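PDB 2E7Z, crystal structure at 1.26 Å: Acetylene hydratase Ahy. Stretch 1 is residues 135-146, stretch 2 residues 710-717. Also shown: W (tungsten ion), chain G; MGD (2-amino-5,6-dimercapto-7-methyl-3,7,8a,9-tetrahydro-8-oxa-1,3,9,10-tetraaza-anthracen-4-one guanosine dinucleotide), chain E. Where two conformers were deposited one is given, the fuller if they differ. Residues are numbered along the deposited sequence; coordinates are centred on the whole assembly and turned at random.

Stretch 1, residues 135-146: MYMCIGNTAGVH
Stretch 2 710-717: EQGLPNLR

Two distant parts of one chain meet here: a turn that leads into a helix, and a segment with no regular helix or strand, extended from L713 to N715. Stretch 1 leaves a 3-10 segment at Y136, passes M137 (phi/psi -125/32) and C138 (-157/101), and turns sharply at I139. I139, at the N-cap position right before the helix of 140-146, has phi 80°. M135 O ties the turn together, accepting from C138 N at 3.0 Å and, weakly, from G140 N at 3.0 Å. An ideal CB on G140 would lie 2.7 Å from M135 O, so this tight return leaves room for glycine alone. Inside the helix, V145 N to N141 O is 3.1 Å.

Stretch 2 runs past the turn, with CA of L713 6.0 Å from CA of M137 and CA of Q711 7.0 Å from CA of N141. G712 takes phi/psi 73/20, a positive phi that favours glycine; L713, P714 and N715 then extend with psi of 153, 148 and 128°.

M137 supplies the apolar centre. Its CB points toward stretch 2, and p, t, t rotamers hold the chain extended. SD thereby reaches P714 CG at 3.5 Å and L716 CD1 at 3.9 Å, while CE comes 3.1 Å from N20 of MGD. L716 (m, p) also reaches the cofactor, with CD2 3.4 Å from MGD N18. Nearer the backbone, M137 CB meets L713 CB at 4.1 Å. L713 adopts p, p, placing CD2 3.9 Å from Y136 O and 3.4 Å from N141 ND2, so one leucine fills space beside both the turn and the first part of the helix.

Y136 starts sideways, but chi1 t and chi2 -89° carry its ring end to stretch 2. The OH lies 3.0 Å from Q711 O, at hydrogen-bonding distance, though its proton has another acceptor within reach. The ring also packs by CD1 against L713 CB at 4.3 Å, and L713 N sits at its edge, near the ring plane.

The helix contributes N141 and V145, one turn apart, both pointing toward stretch 2. Q711 (chi1 m, chi2 t) extends to meet them; N141 has chi1 p and V145 chi1 t, and the helix spacing lets one long side chain address both.

C138 takes no part in this packing: with chi1 t, its SG binds tungsten at 2.3 Å, alongside MGD S12 at 2.3 Å from W. Its neighbour M137 therefore joins the metal-binding turn to stretch 2.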

# COMPACT_ATOMS: atom_id res chain seq x y z
N MET A 135 -3.29 -2.53 0.68
CA MET A 135 -2.07 -2.16 1.41
C MET A 135 -1.49 -3.29 2.27
O MET A 135 -0.45 -3.14 2.93
CB MET A 135 -2.29 -0.88 2.24
CG MET A 135 -2.95 -1.06 3.60
SD MET A 135 -3.25 0.59 4.36
CE MET A 135 -1.58 1.22 4.72
N TYR A 136 -2.13 -4.46 2.20
CA TYR A 136 -1.53 -5.68 2.74
C TYR A 136 -0.14 -5.94 2.15
O TYR A 136 0.68 -6.61 2.79
CB TYR A 136 -2.43 -6.87 2.49
CG TYR A 136 -2.19 -8.08 3.37
CD1 TYR A 136 -1.28 -9.06 2.99
CD2 TYR A 136 -2.87 -8.23 4.57
CE1 TYR A 136 -1.05 -10.16 3.80
CE2 TYR A 136 -2.67 -9.34 5.40
CZ TYR A 136 -1.76 -10.32 5.00
OH TYR A 136 -1.57 -11.45 5.76
N MET A 137 0.14 -5.43 0.95
CA MET A 137 1.52 -5.50 0.43
C MET A 137 2.05 -4.13 0.05
O MET A 137 2.81 -4.01 -0.91
CB MET A 137 1.68 -6.50 -0.73
CG MET A 137 0.94 -6.15 -1.99
SD MET A 137 1.18 -7.47 -3.20
CE MET A 137 0.20 -6.89 -4.58
N CYS A 138 1.61 -3.09 0.75
CA CYS A 138 2.19 -1.76 0.57
C CYS A 138 1.93 -0.96 1.84
O CYS A 138 0.82 -0.50 2.05
CB CYS A 138 1.61 -1.05 -0.66
SG CYS A 138 2.35 0.58 -0.92
N ILE A 139 2.94 -0.84 2.69
CA ILE A 139 2.89 -0.07 3.94
C ILE A 139 2.21 -0.80 5.09
O ILE A 139 2.72 -0.77 6.20
CB ILE A 139 2.38 1.41 3.76
CG1 ILE A 139 3.30 2.15 2.78
CG2 ILE A 139 2.32 2.12 5.11
CD1 ILE A 139 2.83 3.52 2.32
N GLY A 140 1.07 -1.44 4.86
CA GLY A 140 0.40 -2.15 5.97
C GLY A 140 1.21 -3.32 6.52
O GLY A 140 1.38 -3.46 7.73
N ASN A 141 1.71 -4.17 5.61
CA ASN A 141 2.63 -5.23 6.03
C ASN A 141 3.88 -4.62 6.68
O ASN A 141 4.35 -5.09 7.73
CB ASN A 141 3.01 -6.08 4.82
CG ASN A 141 3.81 -5.31 3.82
OD1 ASN A 141 3.31 -4.37 3.22
ND2 ASN A 141 5.11 -5.65 3.69
N THR A 142 4.40 -3.56 6.06
CA THR A 142 5.66 -2.97 6.53
C THR A 142 5.50 -2.51 7.96
O THR A 142 6.37 -2.70 8.79
CB THR A 142 6.04 -1.73 5.69
OG1 THR A 142 5.57 -1.86 4.34
CG2 THR A 142 7.55 -1.52 5.71
N ALA A 143 4.37 -1.88 8.26
CA ALA A 143 4.12 -1.43 9.61
C ALA A 143 4.14 -2.59 10.61
O ALA A 143 4.67 -2.44 11.70
CB ALA A 143 2.79 -0.65 9.69
N GLY A 144 3.59 -3.75 10.24
CA GLY A 144 3.68 -4.93 11.12
C GLY A 144 5.12 -5.32 11.44
O GLY A 144 5.47 -5.59 12.60
N VAL A 145 5.96 -5.34 10.41
CA VAL A 145 7.37 -5.69 10.59
C VAL A 145 8.09 -4.63 11.44
O VAL A 145 8.86 -4.96 12.35
CB VAL A 145 8.10 -5.91 9.26
CG1 VAL A 145 9.57 -6.26 9.52
CG2 VAL A 145 7.46 -7.05 8.46
N HIS A 146 7.82 -3.36 11.15
CA HIS A 146 8.40 -2.28 11.97
C HIS A 146 7.97 -2.41 13.41
O HIS A 146 8.74 -2.18 14.34
CB HIS A 146 7.96 -0.91 11.47
CG HIS A 146 8.70 -0.43 10.26
ND1 HIS A 146 9.09 0.88 10.11
CD2 HIS A 146 9.06 -1.07 9.12
CE1 HIS A 146 9.68 1.03 8.94
NE2 HIS A 146 9.67 -0.14 8.32
N GLU A 710 6.42 -15.32 6.21
CA GLU A 710 6.04 -14.70 7.48
C GLU A 710 4.81 -13.81 7.36
O GLU A 710 3.99 -13.73 8.28
CB GLU A 710 7.19 -13.86 8.04
CG GLU A 710 8.44 -14.66 8.42
CD GLU A 710 9.42 -14.96 7.28
OE1 GLU A 710 9.18 -14.56 6.12
OE2 GLU A 710 10.46 -15.60 7.57
N GLN A 711 4.67 -13.12 6.22
CA GLN A 711 3.57 -12.17 6.05
C GLN A 711 2.42 -12.71 5.21
O GLN A 711 1.29 -12.21 5.31
CB GLN A 711 4.07 -10.88 5.41
CG GLN A 711 5.06 -10.09 6.27
CD GLN A 711 5.86 -9.13 5.44
OE1 GLN A 711 6.76 -9.52 4.67
NE2 GLN A 711 5.57 -7.86 5.60
N GLY A 712 2.69 -13.70 4.35
CA GLY A 712 1.63 -14.24 3.48
C GLY A 712 1.23 -13.31 2.34
O GLY A 712 0.14 -13.45 1.80
N LEU A 713 2.08 -12.36 2.01
CA LEU A 713 1.88 -11.49 0.85
C LEU A 713 2.56 -12.12 -0.36
O LEU A 713 3.51 -12.89 -0.21
CB LEU A 713 2.42 -10.07 1.13
CG LEU A 713 3.88 -9.90 1.58
CD1 LEU A 713 4.82 -9.93 0.40
CD2 LEU A 713 4.06 -8.58 2.34
N PRO A 714 2.07 -11.83 -1.57
CA PRO A 714 2.63 -12.43 -2.77
C PRO A 714 3.89 -11.74 -3.30
O PRO A 714 4.06 -10.52 -3.21
CB PRO A 714 1.48 -12.28 -3.78
CG PRO A 714 0.83 -10.97 -3.38
CD PRO A 714 0.87 -11.01 -1.85
N ASN A 715 4.74 -12.56 -3.90
CA ASN A 715 5.94 -12.09 -4.54
C ASN A 715 5.59 -11.59 -5.96
O ASN A 715 4.97 -12.33 -6.75
CB ASN A 715 6.94 -13.25 -4.57
CG ASN A 715 8.12 -12.99 -5.47
OD1 ASN A 715 9.16 -12.49 -5.03
ND2 ASN A 715 7.96 -13.32 -6.75
N LEU A 716 6.02 -10.36 -6.29
CA LEU A 716 5.74 -9.69 -7.58
C LEU A 716 7.00 -9.19 -8.28
O LEU A 716 6.96 -8.84 -9.46
CB LEU A 716 4.85 -8.45 -7.36
CG LEU A 716 3.36 -8.66 -7.40
CD1 LEU A 716 2.88 -9.37 -6.11
CD2 LEU A 716 2.68 -7.31 -7.62
N ARG A 717 8.09 -9.08 -7.52
CA ARG A 717 9.26 -8.35 -7.97
C ARG A 717 10.46 -9.29 -7.91
O ARG A 717 11.04 -9.53 -6.85
CB ARG A 717 9.45 -7.10 -7.10
CG ARG A 717 8.39 -6.06 -7.37
CD ARG A 717 8.55 -4.81 -6.50
NE ARG A 717 7.43 -3.92 -6.80
CZ ARG A 717 7.50 -2.73 -7.39
NH1 ARG A 717 8.67 -2.14 -7.68
NH2 ARG A 717 6.38 -2.10 -7.68
W W G . 1.38 1.77 -2.69
PB MGD E . -7.07 0.24 -7.06
O1B MGD E . -6.99 -1.27 -6.94
O2B MGD E . -6.82 0.89 -8.37
O3B MGD E . -6.07 0.96 -6.03
O3A MGD E . -4.76 -0.18 -4.21
PA MGD E . -5.95 0.89 -4.43
O1A MGD E . -5.54 2.28 -4.02
O2A MGD E . -7.17 0.26 -3.82
O5' MGD E . -8.54 0.64 -6.53
C5' MGD E . -8.78 1.98 -6.13
C4' MGD E . -10.24 2.25 -6.44
O4' MGD E . -10.59 3.47 -5.77
C3' MGD E . -10.50 2.55 -7.91
O3' MGD E . -11.51 1.64 -8.40
C2' MGD E . -10.97 4.02 -7.98
O2' MGD E . -11.97 4.33 -8.98
C1' MGD E . -11.52 4.21 -6.60
N9 MGD E . -11.48 5.58 -6.06
C8 MGD E . -10.50 6.50 -6.20
N7 MGD E . -10.76 7.60 -5.48
C5 MGD E . -11.90 7.35 -4.80
C6 MGD E . -12.74 8.06 -3.86
O6 MGD E . -12.45 9.21 -3.47
N1 MGD E . -13.82 7.40 -3.41
C2 MGD E . -14.22 6.21 -3.83
N2 MGD E . -15.34 5.65 -3.28
N3 MGD E . -13.51 5.50 -4.69
C4 MGD E . -12.36 6.03 -5.18
C10 MGD E . -3.42 0.30 -4.24
C11 MGD E . -2.55 -0.79 -3.66
O11 MGD E . -2.61 -1.87 -4.58
C12 MGD E . -1.13 -0.30 -3.49
S12 MGD E . -0.88 1.16 -2.63
C13 MGD E . -0.09 -1.01 -3.96
S13 MGD E . 1.51 -0.42 -3.91
C14 MGD E . -0.25 -2.36 -4.59
N15 MGD E . 0.01 -2.34 -6.02
C16 MGD E . -0.24 -3.52 -6.64
C17 MGD E . 0.50 -4.01 -7.82
O17 MGD E . 1.43 -3.33 -8.30
N18 MGD E . 0.14 -5.20 -8.33
C19 MGD E . -0.85 -5.97 -7.82
N19 MGD E . -1.17 -7.15 -8.38
N20 MGD E . -1.58 -5.57 -6.77
C21 MGD E . -1.31 -4.41 -6.16
N22 MGD E . -2.03 -4.04 -5.09
C23 MGD E . -1.66 -2.89 -4.29
O HOH W 1 1.00 3.02 -1.12